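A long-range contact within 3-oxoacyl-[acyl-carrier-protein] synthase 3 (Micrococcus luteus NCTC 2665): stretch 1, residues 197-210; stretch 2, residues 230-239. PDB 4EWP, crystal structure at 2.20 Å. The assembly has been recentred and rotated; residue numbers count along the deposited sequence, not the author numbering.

Stretch 1 (197-210) WSTISMTHSQLELR
Stretch 2 (230-239) GMLWPTLRQD

Two short strands, 200-202 and 236-238, lie antiparallel, their axes 148° apart and 4.7 Å at closest approach. The backbones are extended (Ser201 phi/psi -164/174, Arg237 -150/158), and the register is read from the pairs. Ser201 and Arg237 form the hydrogen-bonded pair, CA atoms 5.6 Å apart: Ser201 N donates to Arg237 O at 3.1 Å, and Arg237 N to Ser201 O at 2.8 Å. The flanking pairs, Ile200-Gln238 and Met202-Leu236, close to CA separations of 4.3 and 4.4 Å. Beyond them the ladder continues, with Asp239 N to Thr199 O at 2.9 Å and Thr203 N to Thr235 O at 2.8 Å.

On the face carrying Ile200, Met202, Leu236 and Gln238, flexible Met202 folds through three m torsions (-52°, -64°, -68°). This curl puts its SD 3.4 Å from Leu236 CD1 and its CE 3.8 Å from Pro234 CB. On the other face, the small Ser201 (chi1 p) leaves room for Arg237 to bend across it, Ser201 OG lying 3.4 Å from Arg237 CD. The guanidinium then reaches past the strand end, where Arg237 NH2 donates to Thr199 O at 3.1 Å.

After Met202 the chain turns into a helix that Ser205 caps, its OG accepting from Leu207 N at 3.0 Å. Pro234, a compact block with a C-gamma exo ring, fits against this turn, its CB 3.3 Å from His204 O. Leu209 (chi1 t, chi2 p) points toward stretch 2 from the helix; its CD2 packs against both neighbours on one side, 3.7 Å from Trp233 CE3 and 4.0 Å from Pro234 CD. His204, chi1 p, extends its ring so that NE2 donates to Leu232 O at 2.8 Å, in line with the ring's edge. One water fills a polar hollow, 2.6 Å from Thr203 OG1, 2.9 Å from Thr235 OG1, and donating to Trp233 O at 2.6 Å.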

# COMPACT_ATOMS: atom_id res chain seq x y z
N TRP A 197 -15.62 -8.00 3.83
CA TRP A 197 -14.28 -8.34 3.34
C TRP A 197 -14.28 -9.57 2.42
O TRP A 197 -13.54 -9.63 1.45
CB TRP A 197 -13.34 -8.56 4.54
CG TRP A 197 -11.85 -8.61 4.26
CD1 TRP A 197 -11.00 -7.54 4.15
CD2 TRP A 197 -11.02 -9.78 4.16
NE1 TRP A 197 -9.70 -7.98 3.95
CE2 TRP A 197 -9.69 -9.35 3.95
CE3 TRP A 197 -11.28 -11.16 4.19
CZ2 TRP A 197 -8.63 -10.24 3.78
CZ3 TRP A 197 -10.22 -12.04 4.02
CH2 TRP A 197 -8.92 -11.58 3.82
N SER A 198 -15.16 -10.53 2.70
CA SER A 198 -15.11 -11.79 1.97
C SER A 198 -15.89 -11.78 0.66
O SER A 198 -15.87 -12.77 -0.07
CB SER A 198 -15.59 -12.95 2.86
OG SER A 198 -17.01 -12.96 2.94
N THR A 199 -16.57 -10.67 0.35
CA THR A 199 -17.42 -10.61 -0.85
C THR A 199 -16.64 -10.81 -2.15
O THR A 199 -17.07 -11.53 -3.05
CB THR A 199 -18.26 -9.32 -0.89
OG1 THR A 199 -19.20 -9.36 0.19
CG2 THR A 199 -19.04 -9.21 -2.21
N ILE A 200 -15.48 -10.16 -2.24
CA ILE A 200 -14.51 -10.38 -3.31
C ILE A 200 -13.21 -10.70 -2.57
O ILE A 200 -12.76 -9.89 -1.76
CB ILE A 200 -14.30 -9.10 -4.14
CG1 ILE A 200 -15.63 -8.58 -4.68
CG2 ILE A 200 -13.32 -9.33 -5.27
CD1 ILE A 200 -15.48 -7.18 -5.32
N SER A 201 -12.63 -11.86 -2.82
CA SER A 201 -11.49 -12.30 -2.03
C SER A 201 -10.76 -13.44 -2.72
O SER A 201 -11.21 -13.91 -3.76
CB SER A 201 -11.96 -12.77 -0.65
OG SER A 201 -12.80 -13.91 -0.76
N MET A 202 -9.63 -13.86 -2.15
CA MET A 202 -8.87 -14.99 -2.68
C MET A 202 -9.48 -16.27 -2.13
O MET A 202 -10.15 -16.23 -1.11
CB MET A 202 -7.40 -14.90 -2.28
CG MET A 202 -6.73 -13.57 -2.61
SD MET A 202 -6.66 -13.28 -4.40
CE MET A 202 -5.52 -14.54 -4.92
N THR A 203 -9.23 -17.40 -2.79
CA THR A 203 -9.77 -18.69 -2.36
C THR A 203 -9.28 -19.11 -0.98
O THR A 203 -9.99 -19.79 -0.23
CB THR A 203 -9.42 -19.82 -3.36
OG1 THR A 203 -8.05 -19.71 -3.75
CG2 THR A 203 -10.31 -19.73 -4.61
N HIS A 204 -8.04 -18.74 -0.66
CA HIS A 204 -7.48 -19.00 0.67
C HIS A 204 -6.15 -18.31 0.91
O HIS A 204 -5.48 -17.87 -0.03
CB HIS A 204 -7.33 -20.51 0.92
CG HIS A 204 -6.76 -21.25 -0.24
ND1 HIS A 204 -7.53 -22.05 -1.07
CD2 HIS A 204 -5.50 -21.31 -0.73
CE1 HIS A 204 -6.76 -22.56 -2.01
NE2 HIS A 204 -5.53 -22.13 -1.83
N SER A 205 -5.78 -18.23 2.18
CA SER A 205 -4.55 -17.58 2.61
C SER A 205 -3.28 -18.19 2.01
O SER A 205 -3.19 -19.41 1.78
CB SER A 205 -4.47 -17.64 4.13
OG SER A 205 -3.16 -17.37 4.57
N GLN A 206 -2.30 -17.32 1.77
CA GLN A 206 -1.00 -17.76 1.28
C GLN A 206 -0.36 -18.75 2.26
O GLN A 206 0.38 -19.64 1.85
CB GLN A 206 -0.08 -16.56 1.05
CG GLN A 206 -0.62 -15.55 0.03
CD GLN A 206 0.25 -14.31 -0.06
OE1 GLN A 206 1.24 -14.19 0.66
NE2 GLN A 206 -0.12 -13.38 -0.94
N LEU A 207 -0.66 -18.60 3.55
CA LEU A 207 -0.13 -19.51 4.56
C LEU A 207 -0.54 -20.97 4.35
O LEU A 207 0.15 -21.89 4.80
CB LEU A 207 -0.51 -19.05 5.97
CG LEU A 207 -0.06 -17.64 6.35
CD1 LEU A 207 -0.43 -17.34 7.79
CD2 LEU A 207 1.44 -17.48 6.12
N GLU A 208 -1.68 -21.21 3.71
CA GLU A 208 -2.08 -22.59 3.46
C GLU A 208 -1.11 -23.15 2.46
O GLU A 208 -0.66 -24.29 2.57
CB GLU A 208 -3.51 -22.67 2.94
CG GLU A 208 -4.58 -22.27 3.95
CD GLU A 208 -5.97 -22.78 3.56
OE1 GLU A 208 -6.97 -22.28 4.13
OE2 GLU A 208 -6.05 -23.67 2.68
N LEU A 209 -0.75 -22.32 1.49
CA LEU A 209 0.21 -22.69 0.47
C LEU A 209 1.57 -22.93 1.13
O LEU A 209 2.19 -23.96 0.90
CB LEU A 209 0.27 -21.62 -0.62
CG LEU A 209 1.29 -21.72 -1.75
CD1 LEU A 209 1.12 -23.00 -2.54
CD2 LEU A 209 1.20 -20.50 -2.69
N ARG A 210 2.02 -21.99 1.96
CA ARG A 210 3.24 -22.20 2.74
C ARG A 210 3.22 -23.55 3.45
O ARG A 210 4.12 -24.38 3.28
CB ARG A 210 3.46 -21.08 3.77
CG ARG A 210 4.68 -21.32 4.69
CD ARG A 210 4.70 -20.40 5.91
NE ARG A 210 3.69 -20.80 6.90
CZ ARG A 210 3.33 -20.07 7.96
NH1 ARG A 210 2.39 -20.52 8.78
NH2 ARG A 210 3.90 -18.89 8.21
N GLY A 230 -8.60 -28.88 -6.31
CA GLY A 230 -8.59 -27.47 -6.67
C GLY A 230 -7.18 -26.89 -6.58
O GLY A 230 -6.29 -27.48 -5.96
N MET A 231 -6.98 -25.72 -7.19
CA MET A 231 -5.68 -25.07 -7.15
C MET A 231 -5.30 -24.79 -5.71
O MET A 231 -6.15 -24.44 -4.89
CB MET A 231 -5.72 -23.75 -7.94
CG MET A 231 -6.10 -23.89 -9.41
SD MET A 231 -6.08 -22.32 -10.33
CE MET A 231 -4.37 -21.84 -10.15
N LEU A 232 -4.02 -24.95 -5.38
CA LEU A 232 -3.51 -24.49 -4.10
C LEU A 232 -3.05 -23.04 -4.19
O LEU A 232 -3.16 -22.28 -3.23
CB LEU A 232 -2.36 -25.39 -3.62
CG LEU A 232 -2.72 -26.61 -2.75
CD1 LEU A 232 -4.20 -26.96 -2.84
CD2 LEU A 232 -1.87 -27.81 -3.13
N TRP A 233 -2.52 -22.65 -5.35
CA TRP A 233 -2.21 -21.25 -5.59
C TRP A 233 -3.49 -20.44 -5.40
O TRP A 233 -4.50 -20.72 -6.03
CB TRP A 233 -1.67 -21.06 -7.01
CG TRP A 233 -1.43 -19.63 -7.40
CD1 TRP A 233 -2.13 -18.90 -8.32
CD2 TRP A 233 -0.42 -18.75 -6.89
NE1 TRP A 233 -1.62 -17.62 -8.42
CE2 TRP A 233 -0.57 -17.51 -7.54
CE3 TRP A 233 0.60 -18.89 -5.94
CZ2 TRP A 233 0.26 -16.42 -7.28
CZ3 TRP A 233 1.42 -17.81 -5.68
CH2 TRP A 233 1.25 -16.59 -6.35
N PRO A 234 -3.48 -19.46 -4.49
CA PRO A 234 -4.70 -18.70 -4.22
C PRO A 234 -5.14 -17.93 -5.46
O PRO A 234 -4.30 -17.35 -6.16
CB PRO A 234 -4.29 -17.71 -3.12
CG PRO A 234 -3.07 -18.30 -2.51
CD PRO A 234 -2.36 -19.03 -3.63
N THR A 235 -6.44 -17.91 -5.72
CA THR A 235 -6.97 -17.18 -6.86
C THR A 235 -8.18 -16.37 -6.46
O THR A 235 -8.80 -16.63 -5.44
CB THR A 235 -7.35 -18.12 -8.01
OG1 THR A 235 -8.28 -19.11 -7.52
CG2 THR A 235 -6.12 -18.81 -8.55
N LEU A 236 -8.51 -15.38 -7.29
CA LEU A 236 -9.59 -14.45 -7.02
C LEU A 236 -10.96 -15.11 -7.19
O LEU A 236 -11.16 -15.99 -8.03
CB LEU A 236 -9.44 -13.26 -7.97
CG LEU A 236 -9.60 -11.82 -7.49
CD1 LEU A 236 -9.01 -11.62 -6.12
CD2 LEU A 236 -8.94 -10.88 -8.49
N ARG A 237 -11.92 -14.68 -6.38
CA ARG A 237 -13.27 -15.22 -6.43
C ARG A 237 -14.21 -14.10 -6.00
O ARG A 237 -13.79 -13.14 -5.35
CB ARG A 237 -13.37 -16.46 -5.53
CG ARG A 237 -14.53 -16.49 -4.55
CD ARG A 237 -14.25 -15.72 -3.27
NE ARG A 237 -15.39 -14.87 -2.90
CZ ARG A 237 -16.56 -15.33 -2.48
NH1 ARG A 237 -16.77 -16.64 -2.37
NH2 ARG A 237 -17.53 -14.49 -2.16
N GLN A 238 -15.48 -14.20 -6.39
CA GLN A 238 -16.45 -13.22 -5.91
C GLN A 238 -17.86 -13.78 -5.81
O GLN A 238 -18.25 -14.69 -6.54
CB GLN A 238 -16.46 -11.99 -6.81
CG GLN A 238 -17.18 -12.21 -8.13
CD GLN A 238 -17.34 -10.94 -8.94
OE1 GLN A 238 -17.09 -9.84 -8.45
NE2 GLN A 238 -17.73 -11.08 -10.20
N ASP A 239 -18.63 -13.20 -4.89
CA ASP A 239 -20.08 -13.38 -4.88
C ASP A 239 -20.67 -12.40 -5.91
O ASP A 239 -20.92 -11.23 -5.60
CB ASP A 239 -20.60 -13.07 -3.49
CG ASP A 239 -22.11 -13.11 -3.41
OD1 ASP A 239 -22.73 -13.23 -4.48
OD2 ASP A 239 -22.67 -13.02 -2.30
O HOH W 1 -7.02 -21.04 -5.77